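Local coordinates for protein catechol 2,3-dioxygenase (PDB 3HPY) that probably uses iron to cleave the ring of catechol with dioxygen, as an extradiol dioxygenase, and is seen here with bound 4-methylcatechol, at residues 24-27 against 28-32; 71-75 against 76-80; 228-231 against 232-236; 274-277 against 278-281. All coordinates share one frame; numbering follows the deposited sequence.

Interaction 1 (24-27 against 28-32)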
loop_
_atom_site.group_PDB
_atom_site.type_symbol
_atom_site.label_atom_id
_atom_site.label_comp_id
_atom_site.label_asym_id
_atom_site.label_seq_id
_atom_site.Cartn_x
_atom_site.Cartn_y
_atom_site.Cartn_z
ATOM N N HIS C 24 6.748 28.726 -5.913
ATOM C CA HIS C 24 5.795 28.239 -4.920
ATOM C C HIS C 24 5.307 26.840 -5.257
ATOM O O HIS C 24 5.306 25.947 -4.406
ATOM C CB HIS C 24 4.588 29.179 -4.853
ATOM C CG HIS C 24 3.428 28.616 -4.095
ATOM N ND1 HIS C 24 3.384 28.578 -2.718
ATOM C CD2 HIS C 24 2.281 28.033 -4.525
ATOM C CE1 HIS C 24 2.262 27.996 -2.331
ATOM N NE2 HIS C 24 1.575 27.656 -3.409
ATOM N N PHE C 25 4.888 26.655 -6.504
ATOM C CA PHE C 25 4.378 25.364 -6.929
ATOM C C PHE C 25 5.383 24.221 -6.776
ATOM O O PHE C 25 5.126 23.252 -6.062
ATOM C CB PHE C 25 3.886 25.435 -8.378
ATOM C CG PHE C 25 3.444 24.110 -8.928
ATOM C CD1 PHE C 25 4.329 23.308 -9.637
ATOM C CD2 PHE C 25 2.151 23.645 -8.703
ATOM C CE1 PHE C 25 3.941 22.065 -10.115
ATOM C CE2 PHE C 25 1.750 22.397 -9.177
ATOM C CZ PHE C 25 2.644 21.607 -9.882
ATOM N N TYR C 26 6.527 24.337 -7.439
ATOM C CA TYR C 26 7.537 23.292 -7.378
ATOM C C TYR C 26 8.163 23.087 -6.009
ATOM O O TYR C 26 8.767 22.052 -5.755
ATOM C CB TYR C 26 8.636 23.559 -8.413
ATOM C CG TYR C 26 8.224 23.203 -9.823
ATOM C CD1 TYR C 26 8.002 21.871 -10.187
ATOM C CD2 TYR C 26 8.023 24.190 -10.784
ATOM C CE1 TYR C 26 7.587 21.532 -11.475
ATOM C CE2 TYR C 26 7.609 23.862 -12.082
ATOM C CZ TYR C 26 7.394 22.530 -12.416
ATOM O OH TYR C 26 7.002 22.188 -13.692
ATOM N N ARG C 27 8.018 24.053 -5.116
ATOM C CA ARG C 27 8.618 23.895 -3.804
ATOM C C ARG C 27 7.628 23.450 -2.729
ATOM O O ARG C 27 7.929 22.566 -1.923
ATOM C CB ARG C 27 9.292 25.197 -3.368
ATOM C CG ARG C 27 10.527 24.957 -2.526
ATOM C CD ARG C 27 10.593 25.869 -1.322
ATOM N NE ARG C 27 10.776 27.268 -1.691
ATOM C CZ ARG C 27 11.071 28.226 -0.820
ATOM N NH1 ARG C 27 11.215 27.928 0.465
ATOM N NH2 ARG C 27 11.225 29.479 -1.232
ATOM N N ASN C 28 6.444 24.057 -2.736
ATOM C CA ASN C 28 5.416 23.766 -1.746
ATOM C C ASN C 28 4.384 22.732 -2.183
ATOM O O ASN C 28 3.723 22.118 -1.346
ATOM C CB ASN C 28 4.722 25.068 -1.360
ATOM C CG ASN C 28 5.680 26.068 -0.760
ATOM O OD1 ASN C 28 5.478 27.275 -0.859
ATOM N ND2 ASN C 28 6.735 25.565 -0.123
ATOM N N VAL C 29 4.239 22.547 -3.488
ATOM C CA VAL C 29 3.296 21.570 -4.005
ATOM C C VAL C 29 4.005 20.286 -4.423
ATOM O O VAL C 29 3.739 19.226 -3.866
ATOM C CB VAL C 29 2.522 22.100 -5.220
ATOM C CG1 VAL C 29 1.554 21.027 -5.721
ATOM C CG2 VAL C 29 1.773 23.369 -4.843
ATOM N N LEU C 30 4.899 20.371 -5.408
ATOM C CA LEU C 30 5.611 19.173 -5.853
ATOM C C LEU C 30 6.601 18.720 -4.790
ATOM O O LEU C 30 7.028 17.575 -4.782
ATOM C CB LEU C 30 6.352 19.421 -7.171
ATOM C CG LEU C 30 7.025 18.176 -7.769
ATOM C CD1 LEU C 30 5.999 17.067 -7.943
ATOM C CD2 LEU C 30 7.666 18.524 -9.103
ATOM N N GLY C 31 6.976 19.629 -3.897
ATOM C CA GLY C 31 7.898 19.264 -2.839
ATOM C C GLY C 31 9.370 19.166 -3.198
ATOM O O GLY C 31 10.097 18.380 -2.587
ATOM N N LEU C 32 9.814 19.930 -4.191
ATOM C CA LEU C 32 11.231 19.939 -4.547
ATOM C C LEU C 32 11.945 20.871 -3.578
ATOM O O LEU C 32 11.339 21.804 -3.035
ATOM C CB LEU C 32 11.446 20.462 -5.971
ATOM C CG LEU C 32 11.378 19.464 -7.130
ATOM C CD1 LEU C 32 10.256 18.486 -6.927
ATOM C CD2 LEU C 32 11.222 20.211 -8.433
#

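Interaction 2 (71-75 against 76-80)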
loop_
_atom_site.group_PDB
_atom_site.type_symbol
_atom_site.label_atom_id
_atom_site.label_comp_id
_atom_site.label_asym_id
_atom_site.label_seq_id
_atom_site.Cartn_x
_atom_site.Cartn_y
_atom_site.Cartn_z
ATOM N N PHE C 71 22.195 14.823 -18.906
ATOM C CA PHE C 71 22.495 13.511 -18.338
ATOM C C PHE C 71 23.877 13.516 -17.689
ATOM O O PHE C 71 24.857 13.926 -18.313
ATOM C CB PHE C 71 22.507 12.451 -19.435
ATOM C CG PHE C 71 21.156 12.114 -19.987
ATOM C CD1 PHE C 71 20.365 11.162 -19.365
ATOM C CD2 PHE C 71 20.700 12.697 -21.172
ATOM C CE1 PHE C 71 19.151 10.785 -19.910
ATOM C CE2 PHE C 71 19.475 12.323 -21.726
ATOM C CZ PHE C 71 18.704 11.367 -21.095
ATOM N N LYS C 72 23.969 13.046 -16.448
ATOM C CA LYS C 72 25.274 12.990 -15.803
ATOM C C LYS C 72 25.978 11.734 -16.300
ATOM O O LYS C 72 25.330 10.700 -16.476
ATOM C CB LYS C 72 25.140 12.942 -14.281
ATOM C CG LYS C 72 26.489 12.893 -13.586
ATOM C CD LYS C 72 26.407 13.182 -12.109
ATOM C CE LYS C 72 27.781 13.070 -11.475
ATOM N NZ LYS C 72 27.762 13.548 -10.064
ATOM N N VAL C 73 27.284 11.823 -16.559
ATOM C CA VAL C 73 28.048 10.656 -17.025
ATOM C C VAL C 73 29.014 10.224 -15.916
ATOM O O VAL C 73 29.178 10.938 -14.928
ATOM C CB VAL C 73 28.847 10.957 -18.322
ATOM C CG1 VAL C 73 27.905 11.492 -19.399
ATOM C CG2 VAL C 73 29.970 11.948 -18.038
ATOM N N LEU C 74 29.661 9.076 -16.077
ATOM C CA LEU C 74 30.553 8.579 -15.036
ATOM C C LEU C 74 31.605 9.579 -14.557
ATOM O O LEU C 74 31.671 9.887 -13.357
ATOM C CB LEU C 74 31.232 7.287 -15.491
ATOM C CG LEU C 74 31.927 6.451 -14.399
ATOM C CD1 LEU C 74 30.943 6.066 -13.290
ATOM C CD2 LEU C 74 32.493 5.198 -15.030
ATOM N N ASP C 75 32.425 10.083 -15.477
ATOM C CA ASP C 75 33.482 11.042 -15.122
ATOM C C ASP C 75 33.917 11.929 -16.296
ATOM O O ASP C 75 33.412 11.796 -17.414
ATOM C CB ASP C 75 34.701 10.286 -14.576
ATOM C CG ASP C 75 35.057 9.074 -15.420
ATOM O OD1 ASP C 75 35.169 9.222 -16.656
ATOM O OD2 ASP C 75 35.226 7.974 -14.854
ATOM N N LYS C 76 34.863 12.830 -16.032
ATOM C CA LYS C 76 35.359 13.739 -17.058
ATOM C C LYS C 76 35.904 12.965 -18.253
ATOM O O LYS C 76 35.681 13.349 -19.397
ATOM C CB LYS C 76 36.436 14.657 -16.469
ATOM C CG LYS C 76 35.905 15.599 -15.392
ATOM C CD LYS C 76 37.039 16.235 -14.590
ATOM C CE LYS C 76 37.672 15.220 -13.647
ATOM N NZ LYS C 76 38.987 15.669 -13.104
ATOM N N ALA C 77 36.596 11.862 -17.987
ATOM C CA ALA C 77 37.143 11.035 -19.062
ATOM C C ALA C 77 36.017 10.517 -19.958
ATOM O O ALA C 77 36.151 10.467 -21.180
ATOM C CB ALA C 77 37.931 9.853 -18.474
ATOM N N THR C 78 34.908 10.123 -19.342
ATOM C CA THR C 78 33.768 9.613 -20.093
ATOM C C THR C 78 33.169 10.751 -20.910
ATOM O O THR C 78 32.826 10.577 -22.083
ATOM C CB THR C 78 32.693 9.056 -19.143
ATOM O OG1 THR C 78 33.314 8.157 -18.212
ATOM C CG2 THR C 78 31.617 8.302 -19.926
ATOM N N LEU C 79 33.057 11.917 -20.275
ATOM C CA LEU C 79 32.499 13.101 -20.915
ATOM C C LEU C 79 33.231 13.393 -22.225
ATOM O O LEU C 79 32.609 13.479 -23.286
ATOM C CB LEU C 79 32.608 14.306 -19.979
ATOM C CG LEU C 79 31.841 15.570 -20.374
ATOM C CD1 LEU C 79 30.353 15.252 -20.440
ATOM C CD2 LEU C 79 32.097 16.684 -19.359
ATOM N N GLU C 80 34.553 13.536 -22.144
ATOM C CA GLU C 80 35.370 13.811 -23.325
ATOM C C GLU C 80 35.131 12.719 -24.359
ATOM O O GLU C 80 34.926 12.985 -25.541
ATOM C CB GLU C 80 36.854 13.834 -22.954
ATOM C CG GLU C 80 37.229 14.847 -21.884
ATOM C CD GLU C 80 36.862 16.265 -22.270
ATOM O OE1 GLU C 80 36.740 16.534 -23.487
ATOM O OE2 GLU C 80 36.706 17.110 -21.362
#

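Interaction 3 (228-231 against 232-236)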
loop_
_atom_site.group_PDB
_atom_site.type_symbol
_atom_site.label_atom_id
_atom_site.label_comp_id
_atom_site.label_asym_id
_atom_site.label_seq_id
_atom_site.Cartn_x
_atom_site.Cartn_y
_atom_site.Cartn_z
ATOM N N LEU C 228 -1.529 8.121 -4.654
ATOM C CA LEU C 228 -2.833 8.608 -4.219
ATOM C C LEU C 228 -2.648 9.951 -3.525
ATOM O O LEU C 228 -3.309 10.929 -3.849
ATOM C CB LEU C 228 -3.455 7.618 -3.248
ATOM C CG LEU C 228 -4.697 8.125 -2.510
ATOM C CD1 LEU C 228 -5.742 8.548 -3.531
ATOM C CD2 LEU C 228 -5.235 7.021 -1.590
ATOM N N ARG C 229 -1.729 9.984 -2.571
ATOM C CA ARG C 229 -1.440 11.195 -1.825
ATOM C C ARG C 229 -1.055 12.352 -2.756
ATOM O O ARG C 229 -1.408 13.503 -2.491
ATOM C CB ARG C 229 -0.332 10.866 -0.833
ATOM C CG ARG C 229 0.443 12.022 -0.271
ATOM C CD ARG C 229 1.279 11.488 0.868
ATOM N NE ARG C 229 1.825 12.563 1.676
ATOM C CZ ARG C 229 2.673 13.483 1.234
ATOM N NH1 ARG C 229 3.091 13.473 -0.033
ATOM N NH2 ARG C 229 3.117 14.416 2.067
ATOM N N ALA C 230 -0.322 12.039 -3.830
ATOM C CA ALA C 230 0.074 13.059 -4.807
ATOM C C ALA C 230 -1.223 13.614 -5.377
ATOM O O ALA C 230 -1.386 14.825 -5.504
ATOM C CB ALA C 230 0.915 12.440 -5.928
ATOM N N GLY C 231 -2.139 12.708 -5.708
ATOM C CA GLY C 231 -3.423 13.111 -6.250
ATOM C C GLY C 231 -4.174 14.020 -5.294
ATOM O O GLY C 231 -4.696 15.065 -5.709
ATOM N N ASP C 232 -4.232 13.641 -4.015
ATOM C CA ASP C 232 -4.928 14.466 -3.023
ATOM C C ASP C 232 -4.282 15.837 -2.947
ATOM O O ASP C 232 -4.972 16.854 -2.929
ATOM C CB ASP C 232 -4.871 13.850 -1.621
ATOM C CG ASP C 232 -5.500 12.486 -1.557
ATOM O OD1 ASP C 232 -6.498 12.258 -2.268
ATOM O OD2 ASP C 232 -5.005 11.648 -0.778
ATOM N N ILE C 233 -2.955 15.859 -2.884
ATOM C CA ILE C 233 -2.239 17.125 -2.809
ATOM C C ILE C 233 -2.536 17.975 -4.044
ATOM O O ILE C 233 -2.725 19.189 -3.938
ATOM C CB ILE C 233 -0.729 16.888 -2.644
ATOM C CG1 ILE C 233 -0.487 16.119 -1.336
ATOM C CG2 ILE C 233 0.015 18.224 -2.588
ATOM C CD1 ILE C 233 0.942 15.629 -1.141
ATOM N N MET C 234 -2.611 17.347 -5.209
ATOM C CA MET C 234 -2.915 18.094 -6.421
ATOM C C MET C 234 -4.273 18.793 -6.303
ATOM O O MET C 234 -4.411 19.961 -6.673
ATOM C CB MET C 234 -2.913 17.163 -7.633
ATOM C CG MET C 234 -1.527 16.699 -8.033
ATOM S SD MET C 234 -1.571 15.495 -9.336
ATOM C CE MET C 234 0.163 15.105 -9.427
ATOM N N SER C 235 -5.268 18.084 -5.771
ATOM C CA SER C 235 -6.605 18.646 -5.620
ATOM C C SER C 235 -6.652 19.770 -4.595
ATOM O O SER C 235 -7.273 20.808 -4.824
ATOM C CB SER C 235 -7.604 17.554 -5.223
ATOM O OG SER C 235 -8.905 18.101 -5.084
ATOM N N MET C 236 -6.005 19.552 -3.459
ATOM C CA MET C 236 -5.969 20.548 -2.406
ATOM C C MET C 236 -5.393 21.859 -2.934
ATOM O O MET C 236 -5.754 22.931 -2.451
ATOM C CB MET C 236 -5.129 20.038 -1.226
ATOM C CG MET C 236 -5.698 18.802 -0.535
ATOM S SD MET C 236 -4.537 18.037 0.645
ATOM C CE MET C 236 -5.086 18.746 2.212
#

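Interaction 4 (274-277 against 278-281)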
loop_
_atom_site.group_PDB
_atom_site.type_symbol
_atom_site.label_atom_id
_atom_site.label_comp_id
_atom_site.label_asym_id
_atom_site.label_seq_id
_atom_site.Cartn_x
_atom_site.Cartn_y
_atom_site.Cartn_z
ATOM N N HIS C 274 12.419 -4.561 -14.228
ATOM C CA HIS C 274 13.841 -4.280 -14.159
ATOM C C HIS C 274 14.620 -4.810 -15.338
ATOM O O HIS C 274 15.258 -5.855 -15.253
ATOM C CB HIS C 274 14.382 -4.867 -12.858
ATOM C CG HIS C 274 13.633 -4.406 -11.651
ATOM N ND1 HIS C 274 13.730 -3.120 -11.164
ATOM C CD2 HIS C 274 12.714 -5.032 -10.877
ATOM C CE1 HIS C 274 12.904 -2.975 -10.143
ATOM N NE2 HIS C 274 12.275 -4.120 -9.951
ATOM N N PRO C 275 14.588 -4.085 -16.458
ATOM C CA PRO C 275 15.323 -4.552 -17.631
ATOM C C PRO C 275 16.826 -4.347 -17.546
ATOM O O PRO C 275 17.317 -3.458 -16.851
ATOM C CB PRO C 275 14.689 -3.760 -18.767
ATOM C CG PRO C 275 14.350 -2.459 -18.111
ATOM C CD PRO C 275 13.784 -2.887 -16.773
ATOM N N TYR C 276 17.552 -5.200 -18.257
ATOM C CA TYR C 276 19.001 -5.125 -18.314
ATOM C C TYR C 276 19.355 -5.040 -19.809
ATOM O O TYR C 276 18.534 -5.369 -20.666
ATOM C CB TYR C 276 19.615 -6.360 -17.632
ATOM C CG TYR C 276 19.621 -6.280 -16.102
ATOM C CD1 TYR C 276 20.706 -5.724 -15.422
ATOM C CD2 TYR C 276 18.501 -6.679 -15.341
ATOM C CE1 TYR C 276 20.687 -5.548 -14.027
ATOM C CE2 TYR C 276 18.472 -6.511 -13.933
ATOM C CZ TYR C 276 19.573 -5.935 -13.290
ATOM O OH TYR C 276 19.576 -5.689 -11.928
ATOM N N PRO C 277 20.572 -4.578 -20.138
ATOM C CA PRO C 277 21.030 -4.440 -21.528
ATOM C C PRO C 277 20.927 -5.711 -22.388
ATOM O O PRO C 277 20.925 -5.641 -23.616
ATOM C CB PRO C 277 22.484 -3.973 -21.371
ATOM C CG PRO C 277 22.492 -3.270 -20.053
ATOM C CD PRO C 277 21.602 -4.118 -19.188
ATOM N N ASP C 278 20.829 -6.869 -21.746
ATOM C CA ASP C 278 20.747 -8.140 -22.458
ATOM C C ASP C 278 19.316 -8.534 -22.782
ATOM O O ASP C 278 19.087 -9.576 -23.385
ATOM C CB ASP C 278 21.378 -9.251 -21.613
ATOM C CG ASP C 278 20.693 -9.404 -20.265
ATOM O OD1 ASP C 278 20.633 -8.401 -19.517
ATOM O OD2 ASP C 278 20.214 -10.511 -19.952
ATOM N N TYR C 279 18.356 -7.704 -22.375
ATOM C CA TYR C 279 16.939 -7.990 -22.608
ATOM C C TYR C 279 16.425 -7.536 -23.968
ATOM O O TYR C 279 16.899 -6.549 -24.526
ATOM C CB TYR C 279 16.074 -7.326 -21.525
ATOM C CG TYR C 279 16.051 -8.038 -20.191
ATOM C CD1 TYR C 279 15.149 -7.654 -19.198
ATOM C CD2 TYR C 279 16.902 -9.110 -19.927
ATOM C CE1 TYR C 279 15.088 -8.326 -17.976
ATOM C CE2 TYR C 279 16.852 -9.787 -18.712
ATOM C CZ TYR C 279 15.940 -9.394 -17.739
ATOM O OH TYR C 279 15.865 -10.084 -16.547
ATOM N N GLU C 280 15.450 -8.271 -24.493
ATOM C CA GLU C 280 14.832 -7.937 -25.768
ATOM C C GLU C 280 13.685 -6.964 -25.491
ATOM O O GLU C 280 12.935 -7.139 -24.527
ATOM C CB GLU C 280 14.318 -9.207 -26.440
ATOM C CG GLU C 280 15.397 -9.922 -27.221
ATOM C CD GLU C 280 15.658 -9.243 -28.543
ATOM O OE1 GLU C 280 14.798 -9.390 -29.440
ATOM O OE2 GLU C 280 16.698 -8.557 -28.682
ATOM N N PRO C 281 13.533 -5.924 -26.329
ATOM C CA PRO C 281 12.463 -4.936 -26.131
ATOM C C PRO C 281 11.043 -5.495 -26.259
ATOM O O PRO C 281 10.816 -6.465 -26.972
ATOM C CB PRO C 281 12.779 -3.877 -27.186
ATOM C CG PRO C 281 13.362 -4.694 -28.308
ATOM C CD PRO C 281 14.265 -5.673 -27.587
HETATM O O HOH W 1 14.650 -8.320 -14.719
#

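Interaction 1 (24-27 against 28-32)
Phe25 carries CG trans to its backbone N (chi1 175°), which brings its ring forward along the helix, beside Val29. CG1 of Val29, in the same torsional position (chi1 180°), meets CE2 of Phe25 at 3.7 Å. CB of Val29 makes an off-centre CH-pi contact, 4.3 Å from the centroid of the Phe25 ring.

Tyr26 turns the other way and is met by two leucines. CD2 of Leu30 lies at the edge of the ring, in its plane, 3.5 Å from CD1 of Tyr26. Leu32 lies alongside Tyr26, with its CD2 near the same ring atom.

The backbone changes pitch here. Phe25 O accepts two bonds, from Val29 N at 2.8 Å and from Leu30 N at 3.0 Å. The second is a pi-type turn. Tyr26 O then takes Leu32 N at 2.8 Å, in the carbonyl plane, a wide bond that closes the helix end. Gly31 has positive phi (78°) and lets the chain turn out of the helix. At the outer side, Asn28 OD1 lies 3.1 Å from His24 ND1.

The contact forms the C-terminal end of helix 19-29. Phe45 of strand 43-46 packs on Tyr26, Arg27 and Leu32, and Phe219 of strand 213-220 on Leu30 and Leu32. The hydroxyl of Tyr26 is hydrogen-bonded to Tyr56 of strand 56-60 and to Asp260.

Interaction 2 (71-75 against 76-80)
Asp75 and Thr78 supply the polar part of this contact. One carboxylate oxygen, Asp75 OD1, accepts two bonds from Thr78. The backbone Thr78 N reaches it at 2.8 Å, nearly in line with its C-O bond. The hydroxyl Thr78 OG1 donates to it at 2.6 Å, from above the carboxylate plane. Asp75 CG sits between its own N and carbonyl carbon (chi1 45°), which turns the carboxylate over the first helical turn. Asp75 precedes helix 76-89, and the bond from Thr78 N to its OD1 makes it the N-cap. The two bonds hold the carboxylate in place, and its negative charge probably interacts well with the positive end of the helix dipole.

Among backbone bonds, Leu79 N donates to Asp75 O at 2.9 Å and starts the helical pattern.

Apolar contacts close the inner side. Val73 CG2 reaches Leu79 CB at 4.0 Å and touches Thr78 CB nearby.

A carbon packs against a hydroxyl where Leu74 CB lies 3.5 Å from Thr78 OG1. Outward, Leu74 packs on Pro277 of the second subunit.

Chain direction changes here from strand 65-73 to helix 76-89. The strand pairs with strand 117-121, where Leu120 also packs on Leu79.

Interaction 3 (228-231 against 232-236)
Arg229 and Ile233 make the tight part of this contact. CD1 of Ile233 lies over one face of the Arg229 guanidinium, 3.2 Å from NH1 and displaced toward the rim of the group. The same methyl is 3.7 Å from Arg229 CG. The arginine chain is extended from CG to NE, with CG trans to the backbone N (chi1 161°). Its end then turns so that the flat group comes over the isoleucine methyl.

Four regular helical bonds hold the backbone. The straightest is Ile233 N to Arg229 O at 2.8 Å, with an N-H...O angle of 167°.

Two other pairs meet more loosely, side chain against side chain. Met234 CE is 4.5 Å from Ala230 CB, and Met234 packs on strands 254-259 and 265-270. Leu228 CG lies 3.9 Å from Asp232 OD2, a carbon beside a carboxylate. Leu228 stays partly exposed, though Trp224 of the third subunit packs on it. Asp232 is buried, with Pro138 of the fourth subunit against it.

The charged groups have their partners across subunit boundaries. Arg229 NE makes a salt bridge with Glu144 of the fourth subunit. Asp232 OD2 bridges to Arg247 of the third and is hydrogen-bonded to Trp139 NE1 of the fourth. Both charges are thus buried but paired, which probably keeps them ionised. The chemistry implies a helix whose polar side chains tie the tetramer together.

Interaction 4 (274-277 against 278-281)
A water bonded to both His274 O and Tyr279 OH links the start of the segment to the end of the turn. It donates to His274 O at 2.6 Å, the shortest sound polar bond here, and lies 2.8 Å from Tyr279 OH. The hydroxyl end of Tyr279 is thus tied to the backbone where the segment begins.

Between these ends the tyrosine ring lies along the chain of residues 274-276. Tyr276 N is over one face of the Tyr279 ring, 3.5 Å above its plane and offset toward the rim. Tyr279 CD1 is 3.5 Å from Pro275 CA, and Pro275 CB also touches this ring atom. CG of Tyr279 is trans to its carbonyl carbon (chi1 -78°), which lays the ring back toward Pro275.

The backbone is closed by one hydrogen bond, from Tyr279 N to Tyr276 O at 2.9 Å. The donor approaches from above the carbonyl plane. Asp278 folds back within the turn, and its OD1 comes 3.0 Å from Tyr276 CB. The carboxylate and the Tyr276 ring lie side by side, their planes 51° apart.

The carboxylate of Asp278 has its strongest partner in Arg8 of the second subunit, through a salt bridge to OD1. Arg8 of that subunit also packs on Tyr276, and Arg51 on Tyr279. Within its own chain, the Tyr276 ring meets that of His198.

The bond from residue 279 to 276 closes a beta turn, and the backbone angles of Pro277 and Asp278 make it type I. The turn lies in the loop that joins strand 265-270 to strand 282-284.

How the interactions relate
The four contacts come one after another along the chain. Interactions 1 and 2 lie in the N-terminal part, of the VOC family, and interaction 3 in the C-terminal part, of the glyoxalase superfamily. Interaction 4 follows in the loop between strands 265-270 and 282-284. Interactions 1 and 3, with centres 13 Å apart, touch where Val29 O packs on Ile233 CG2. There helix 19-29 meets helix 224-236, which joins the N- and C-terminal parts. Interactions 2 and 4 are about 14 Å apart at their nearest atoms, and both touch the second subunit. Interaction 3 instead meets the third and fourth subunits, while no other chain touches interaction 1, so three of the four sites lie at subunit interfaces of the homotetramer.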